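Local coordinates for McyG protein (Microcystis aeruginosa PCC 7806, PDB 4R0M) that binds phenylalanyl-adenylate in its adenylation domain and probably activates a carboxylic acid for transfer to its carrier domain during microcystin assembly, at residues T136-L141 with E148-I153; N118-K121 with N125-I128. All blocks are in the same frame, centred on the assembly; numbering follows the deposited sequence.

Both interactions lie beside the small four-stranded parallel sheet, joining its strands to the helices and turn around them, and their centres lie about 11 Å apart. Interaction 1 is the more buried: it presses helix 135-144 against strand 152-154 at the sheet's edge, with aliphatic packing and an indole bonded to a helix carbonyl. Interaction 2 is only partly buried; it closes the turn between helix 111-122 and strand 128-130, and there an indole is stacked under an exposed asparagine and reaches a water. Trp120 and Trp150 join the two through an edge-to-face ring contact. Strand pairing adds probable backbone hydrogen bonds, in which Ile128 meets Gln151 and Ile153.

Interaction 1: T136-L141 with E148-I153; sequences TEIEKL and EGWQVI
Glu139 and Val152 mark the closest backbone approach, 6.4 Å from CA to CA, where helix 135-144 runs past edge strand 152-154. The two elements are the second and third parts of a beta-alpha-beta crossover that begins with strand 128-130. Ile138 carries much of the contact. Its CG2 branch, opposite the backbone N across the CA-CB bond, meets Val152 CG2 at 3.8 Å and Trp150 CZ2 at 3.9 Å, and its side chain crosses both partners at about a right angle. Val152, itself buried, also uses CG2 against the stem of Glu139, with 3.8 Å to Glu139 CG. The aliphatic part of that glutamate thus covers the valine at the border of the contact. At the other end Leu141 CD2 reaches Trp150 CZ2 obliquely at 4.2 Å; this leucine also packs on Val113, Leu116 and Glu117, so it also bridges its own helix to helix 111-122. Trp150 extends its indole toward the helix with CG trans to the backbone N (chi1 -168°), and Glu139 CA lies at the ring's edge. The same edge makes the polar link: Trp150 NE1 donates to Ile138 O at 2.8 Å. That bond is bent, 144° at the hydrogen, and NE1 sits 42° above the carbonyl plane of Ile138.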
ATOM      1  N   THR A 136      -0.699  11.282  24.156  1.00 39.59           N
ATOM      2  CA  THR A 136      -1.129  10.780  25.464  1.00 39.88           C
ATOM      3  C   THR A 136      -1.483   9.291  25.434  1.00 39.26           C
ATOM      4  O   THR A 136      -1.096   8.541  26.335  1.00 38.67           O
ATOM      5  CB  THR A 136      -2.318  11.600  26.015  1.00 40.51           C
ATOM      6  OG1 THR A 136      -2.064  12.998  25.823  1.00 40.58           O
ATOM      7  CG2 THR A 136      -2.531  11.325  27.502  1.00 40.07           C
ATOM      8  N   GLU A 137      -2.207   8.876  24.393  1.00 39.02           N
ATOM      9  CA  GLU A 137      -2.612   7.478  24.208  1.00 39.33           C
ATOM     10  C   GLU A 137      -1.413   6.540  24.099  1.00 38.77           C
ATOM     11  O   GLU A 137      -1.419   5.449  24.670  1.00 38.56           O
ATOM     12  CB  GLU A 137      -3.472   7.324  22.951  1.00 39.61           C
ATOM     13  CG  GLU A 137      -4.807   8.041  22.992  1.00 40.70           C
ATOM     14  CD  GLU A 137      -5.433   8.176  21.617  1.00 41.85           C
ATOM     15  OE1 GLU A 137      -5.499   7.166  20.882  1.00 41.71           O
ATOM     16  OE2 GLU A 137      -5.864   9.298  21.272  1.00 42.76           O
ATOM     17  N   ILE A 138      -0.393   6.974  23.360  1.00 38.29           N
ATOM     18  CA  ILE A 138       0.788   6.156  23.097  1.00 38.19           C
ATOM     19  C   ILE A 138       1.672   6.030  24.342  1.00 38.48           C
ATOM     20  O   ILE A 138       2.246   4.967  24.590  1.00 38.20           O
ATOM     21  CB  ILE A 138       1.571   6.672  21.865  1.00 38.23           C
ATOM     22  CG1 ILE A 138       0.664   6.642  20.627  1.00 37.97           C
ATOM     23  CG2 ILE A 138       2.826   5.841  21.620  1.00 37.91           C
ATOM     24  CD1 ILE A 138       1.225   7.345  19.408  1.00 38.05           C
ATOM     25  N   GLU A 139       1.758   7.103  25.126  1.00 39.15           N
ATOM     26  CA  GLU A 139       2.470   7.066  26.408  1.00 40.21           C
ATOM     27  C   GLU A 139       1.774   6.131  27.399  1.00 39.98           C
ATOM     28  O   GLU A 139       2.432   5.365  28.105  1.00 39.52           O
ATOM     29  CB  GLU A 139       2.609   8.471  27.006  1.00 40.98           C
ATOM     30  CG  GLU A 139       3.607   9.363  26.280  1.00 42.33           C
ATOM     31  CD  GLU A 139       3.819  10.704  26.960  1.00 43.75           C
ATOM     32  OE1 GLU A 139       2.823  11.348  27.360  1.00 44.40           O
ATOM     33  OE2 GLU A 139       4.990  11.125  27.086  1.00 44.49           O
ATOM     34  N   LYS A 140       0.442   6.197  27.426  1.00 40.94           N
ATOM     35  CA  LYS A 140      -0.390   5.355  28.291  1.00 41.76           C
ATOM     36  C   LYS A 140      -0.126   3.867  28.058  1.00 40.94           C
ATOM     37  O   LYS A 140       0.028   3.103  29.011  1.00 41.60           O
ATOM     38  CB  LYS A 140      -1.875   5.678  28.077  1.00 43.61           C
ATOM     39  CG  LYS A 140      -2.822   4.972  29.037  1.00 46.07           C
ATOM     40  CD  LYS A 140      -4.256   5.448  28.856  1.00 47.62           C
ATOM     41  CE  LYS A 140      -5.211   4.667  29.747  1.00 48.13           C
ATOM     42  NZ  LYS A 140      -6.581   5.250  29.746  1.00 48.71           N
ATOM     43  N   LEU A 141      -0.069   3.473  26.788  1.00 39.44           N
ATOM     44  CA  LEU A 141       0.276   2.108  26.394  1.00 38.76           C
ATOM     45  C   LEU A 141       1.621   1.674  26.981  1.00 39.31           C
ATOM     46  O   LEU A 141       1.768   0.537  27.434  1.00 39.04           O
ATOM     47  CB  LEU A 141       0.291   1.991  24.863  1.00 37.66           C
ATOM     48  CG  LEU A 141       0.770   0.701  24.184  1.00 37.73           C
ATOM     49  CD1 LEU A 141      -0.169  -0.470  24.450  1.00 37.67           C
ATOM     50  CD2 LEU A 141       0.937   0.924  22.686  1.00 37.62           C
ATOM     51  N   GLU A 148       9.990  -0.578  29.375  1.00 44.59           N
ATOM     52  CA  GLU A 148      11.127   0.155  29.927  1.00 44.85           C
ATOM     53  C   GLU A 148      11.818   1.041  28.886  1.00 43.03           C
ATOM     54  O   GLU A 148      12.282   0.554  27.852  1.00 42.53           O
ATOM     55  CB  GLU A 148      12.123  -0.835  30.543  1.00 47.21           C
ATOM     56  CG  GLU A 148      13.174  -0.217  31.453  1.00 50.17           C
ATOM     57  CD  GLU A 148      14.140  -1.246  32.020  1.00 52.56           C
ATOM     58  OE1 GLU A 148      14.239  -2.362  31.460  1.00 53.31           O
ATOM     59  OE2 GLU A 148      14.808  -0.938  33.031  1.00 54.10           O
ATOM     60  N   GLY A 149      11.878   2.341  29.173  1.00 41.03           N
ATOM     61  CA  GLY A 149      12.535   3.312  28.296  1.00 38.96           C
ATOM     62  C   GLY A 149      11.635   3.888  27.217  1.00 38.38           C
ATOM     63  O   GLY A 149      12.104   4.591  26.319  1.00 38.73           O
ATOM     64  N   TRP A 150      10.341   3.582  27.310  1.00 36.76           N
ATOM     65  CA  TRP A 150       9.321   4.063  26.381  1.00 35.36           C
ATOM     66  C   TRP A 150       9.263   5.560  26.405  1.00 36.32           C
ATOM     67  O   TRP A 150       8.931   6.162  27.431  1.00 36.72           O
ATOM     68  CB  TRP A 150       7.975   3.478  26.788  1.00 33.53           C
ATOM     69  CG  TRP A 150       6.846   3.618  25.793  1.00 31.71           C
ATOM     70  CD1 TRP A 150       5.827   4.568  25.793  1.00 30.85           C
ATOM     71  CD2 TRP A 150       6.552   2.747  24.643  1.00 30.64           C
ATOM     72  NE1 TRP A 150       4.961   4.358  24.752  1.00 30.34           N
ATOM     73  CE2 TRP A 150       5.336   3.284  24.022  1.00 30.29           C
ATOM     74  CE3 TRP A 150       7.156   1.625  24.082  1.00 30.53           C
ATOM     75  CZ2 TRP A 150       4.769   2.708  22.893  1.00 30.10           C
ATOM     76  CZ3 TRP A 150       6.573   1.051  22.942  1.00 30.11           C
ATOM     77  CH2 TRP A 150       5.410   1.581  22.364  1.00 29.76           C
ATOM     78  N   GLN A 151       9.602   6.176  25.275  1.00 37.18           N
ATOM     79  CA  GLN A 151       9.610   7.633  25.148  1.00 37.91           C
ATOM     80  C   GLN A 151       8.876   8.088  23.897  1.00 36.94           C
ATOM     81  O   GLN A 151       9.108   7.570  22.802  1.00 37.01           O
ATOM     82  CB  GLN A 151      11.043   8.175  25.149  1.00 40.08           C
ATOM     83  CG  GLN A 151      11.605   8.470  26.532  1.00 43.44           C
ATOM     84  CD  GLN A 151      11.014   9.725  27.163  1.00 46.02           C
ATOM     85  OE1 GLN A 151      10.676  10.691  26.471  1.00 47.67           O
ATOM     86  NE2 GLN A 151      10.895   9.718  28.488  1.00 46.31           N
ATOM     87  N   VAL A 152       7.984   9.058  24.075  1.00 35.87           N
ATOM     88  CA  VAL A 152       7.204   9.619  22.976  1.00 35.82           C
ATOM     89  C   VAL A 152       7.306  11.142  23.005  1.00 36.04           C
ATOM     90  O   VAL A 152       7.249  11.754  24.074  1.00 36.44           O
ATOM     91  CB  VAL A 152       5.714   9.204  23.047  1.00 35.87           C
ATOM     92  CG1 VAL A 152       5.030   9.435  21.705  1.00 35.53           C
ATOM     93  CG2 VAL A 152       5.565   7.744  23.462  1.00 35.64           C
ATOM     94  N   ILE A 153       7.464  11.747  21.831  1.00 35.60           N
ATOM     95  CA  ILE A 153       7.498  13.205  21.713  1.00 36.11           C
ATOM     96  C   ILE A 153       6.684  13.686  20.506  1.00 35.62           C
ATOM     97  O   ILE A 153       6.673  13.043  19.455  1.00 35.50           O
ATOM     98  CB  ILE A 153       8.952  13.754  21.692  1.00 36.79           C
ATOM     99  CG1 ILE A 153       8.958  15.279  21.852  1.00 37.62           C
ATOM    100  CG2 ILE A 153       9.706  13.301  20.442  1.00 36.56           C
ATOM    101  CD1 ILE A 153      10.284  15.857  22.297  1.00 38.60           C
TER

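Interaction 2: N118-K121 with N125-I128; sequences NVWK and NPLI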
ATOM      1  N   ASN A 118       6.618  -4.674  18.731  1.00 29.79           N
ATOM      2  CA  ASN A 118       7.608  -5.600  18.178  1.00 29.88           C
ATOM      3  C   ASN A 118       8.777  -4.877  17.519  1.00 29.77           C
ATOM      4  O   ASN A 118       9.937  -5.187  17.793  1.00 29.91           O
ATOM      5  CB  ASN A 118       6.965  -6.582  17.188  1.00 29.92           C
ATOM      6  CG  ASN A 118       6.184  -7.691  17.879  1.00 30.33           C
ATOM      7  OD1 ASN A 118       6.405  -7.993  19.053  1.00 30.69           O
ATOM      8  ND2 ASN A 118       5.266  -8.308  17.142  1.00 30.10           N
ATOM      9  N   VAL A 119       8.459  -3.911  16.659  1.00 29.33           N
ATOM     10  CA  VAL A 119       9.464  -3.099  15.978  1.00 29.27           C
ATOM     11  C   VAL A 119      10.305  -2.338  17.006  1.00 29.72           C
ATOM     12  O   VAL A 119      11.532  -2.287  16.895  1.00 29.92           O
ATOM     13  CB  VAL A 119       8.815  -2.134  14.955  1.00 28.97           C
ATOM     14  CG1 VAL A 119       9.823  -1.126  14.423  1.00 28.86           C
ATOM     15  CG2 VAL A 119       8.192  -2.917  13.808  1.00 28.49           C
ATOM     16  N   TRP A 120       9.636  -1.776  18.012  1.00 29.73           N
ATOM     17  CA  TRP A 120      10.297  -1.063  19.109  1.00 30.79           C
ATOM     18  C   TRP A 120      11.328  -1.914  19.801  1.00 31.53           C
ATOM     19  O   TRP A 120      12.413  -1.433  20.134  1.00 32.06           O
ATOM     20  CB  TRP A 120       9.255  -0.560  20.103  1.00 30.44           C
ATOM     21  CG  TRP A 120       9.795   0.242  21.262  1.00 30.16           C
ATOM     22  CD1 TRP A 120      10.174   1.582  21.271  1.00 30.39           C
ATOM     23  CD2 TRP A 120       9.997  -0.218  22.643  1.00 30.20           C
ATOM     24  NE1 TRP A 120      10.596   1.967  22.520  1.00 30.16           N
ATOM     25  CE2 TRP A 120      10.516   0.937  23.389  1.00 30.27           C
ATOM     26  CE3 TRP A 120       9.815  -1.425  23.310  1.00 30.01           C
ATOM     27  CZ2 TRP A 120      10.828   0.860  24.739  1.00 30.61           C
ATOM     28  CZ3 TRP A 120      10.135  -1.490  24.671  1.00 30.05           C
ATOM     29  CH2 TRP A 120      10.628  -0.375  25.365  1.00 30.28           C
ATOM     30  N   LYS A 121      10.999  -3.188  20.013  1.00 32.48           N
ATOM     31  CA  LYS A 121      11.922  -4.139  20.635  1.00 33.65           C
ATOM     32  C   LYS A 121      13.063  -4.531  19.692  1.00 33.30           C
ATOM     33  O   LYS A 121      14.214  -4.641  20.118  1.00 33.38           O
ATOM     34  CB  LYS A 121      11.169  -5.380  21.131  1.00 34.84           C
ATOM     35  CG  LYS A 121      10.304  -5.114  22.356  1.00 36.62           C
ATOM     36  CD  LYS A 121       9.327  -6.247  22.641  1.00 37.71           C
ATOM     37  CE  LYS A 121       8.408  -5.886  23.800  1.00 38.23           C
ATOM     38  NZ  LYS A 121       7.582  -7.039  24.263  1.00 39.14           N
ATOM     39  N   ASN A 125      14.670  -0.057  21.640  1.00 38.32           N
ATOM     40  CA  ASN A 125      14.010   1.061  22.337  1.00 37.40           C
ATOM     41  C   ASN A 125      14.247   2.454  21.731  1.00 36.10           C
ATOM     42  O   ASN A 125      14.740   3.350  22.418  1.00 36.70           O
ATOM     43  CB  ASN A 125      14.386   1.071  23.833  1.00 38.34           C
ATOM     44  CG  ASN A 125      14.127  -0.260  24.526  1.00 38.96           C
ATOM     45  OD1 ASN A 125      13.991  -1.304  23.885  1.00 38.94           O
ATOM     46  ND2 ASN A 125      14.066  -0.223  25.856  1.00 39.83           N
ATOM     47  N   PRO A 126      13.890   2.645  20.446  1.00 34.72           N
ATOM     48  CA  PRO A 126      14.055   3.969  19.856  1.00 33.68           C
ATOM     49  C   PRO A 126      12.937   4.929  20.259  1.00 33.12           C
ATOM     50  O   PRO A 126      11.858   4.491  20.670  1.00 33.82           O
ATOM     51  CB  PRO A 126      13.979   3.686  18.357  1.00 33.63           C
ATOM     52  CG  PRO A 126      13.073   2.509  18.258  1.00 33.88           C
ATOM     53  CD  PRO A 126      13.358   1.672  19.471  1.00 34.41           C
ATOM     54  N   LEU A 127      13.207   6.224  20.129  1.00 31.61           N
ATOM     55  CA  LEU A 127      12.227   7.271  20.391  1.00 31.01           C
ATOM     56  C   LEU A 127      11.060   7.191  19.405  1.00 30.84           C
ATOM     57  O   LEU A 127      11.240   6.824  18.242  1.00 30.39           O
ATOM     58  CB  LEU A 127      12.900   8.650  20.315  1.00 30.89           C
ATOM     59  CG  LEU A 127      12.054   9.923  20.459  1.00 31.71           C
ATOM     60  CD1 LEU A 127      11.558  10.119  21.888  1.00 31.34           C
ATOM     61  CD2 LEU A 127      12.842  11.139  19.992  1.00 31.78           C
ATOM     62  N   ILE A 128       9.868   7.533  19.884  1.00 30.83           N
ATOM     63  CA  ILE A 128       8.666   7.518  19.058  1.00 30.71           C
ATOM     64  C   ILE A 128       8.178   8.940  18.805  1.00 31.02           C
ATOM     65  O   ILE A 128       7.949   9.707  19.741  1.00 31.28           O
ATOM     66  CB  ILE A 128       7.546   6.663  19.692  1.00 30.68           C
ATOM     67  CG1 ILE A 128       8.031   5.226  19.898  1.00 30.36           C
ATOM     68  CG2 ILE A 128       6.286   6.692  18.830  1.00 30.27           C
ATOM     69  CD1 ILE A 128       7.225   4.440  20.907  1.00 30.87           C
TER
HETATM   70  O   HOH W   1      11.109   4.919  23.350  1.00 29.95           O
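Trp120 and Asn125 face each other across the turn that ends helix 111-122 and leads into strand 128-130. The turn is the helix-to-strand connection of a beta-alpha-beta crossover that runs from strand 96-99 through helix 111-122 to strand 128-130 in the small parallel sheet. One backbone hydrogen bond closes the turn: Asn125 N donates to Trp120 O at 3.0 Å, with a C=O...N angle of 164°, so the amide meets the carbonyl almost head-on.

Stacking supplies most of the remaining contact. Trp120 CG is trans to the backbone N (chi1 -178°), which carries the indole forward beneath Asn125. The CA of Asn125 lies over the five-membered ring, 3.8 Å from its centroid, as a CH-pi contact. Further along the same face the carboxamide covers the benzo half, with Asn125 CG 3.5 Å from Trp120 CZ2. Amide and indole planes are only 18° apart, so the asparagine lies nearly flat on the ring.

Apolar contacts gather at the pyrrole end. Pro126 CD packs 3.7 Å from Trp120 CD1, and Ile128 CD1 approaches that same carbon from an oblique direction. Ile74 of strand 72-76 touches Trp120, Pro126 and Ile128 alike, tying the turn to the sheet.

The last element is a water lying in the indole plane at its edge: its O accepts from Trp120 NE1 at 3.1 Å and lies 2.8 Å from Pro126 O, to which it can donate.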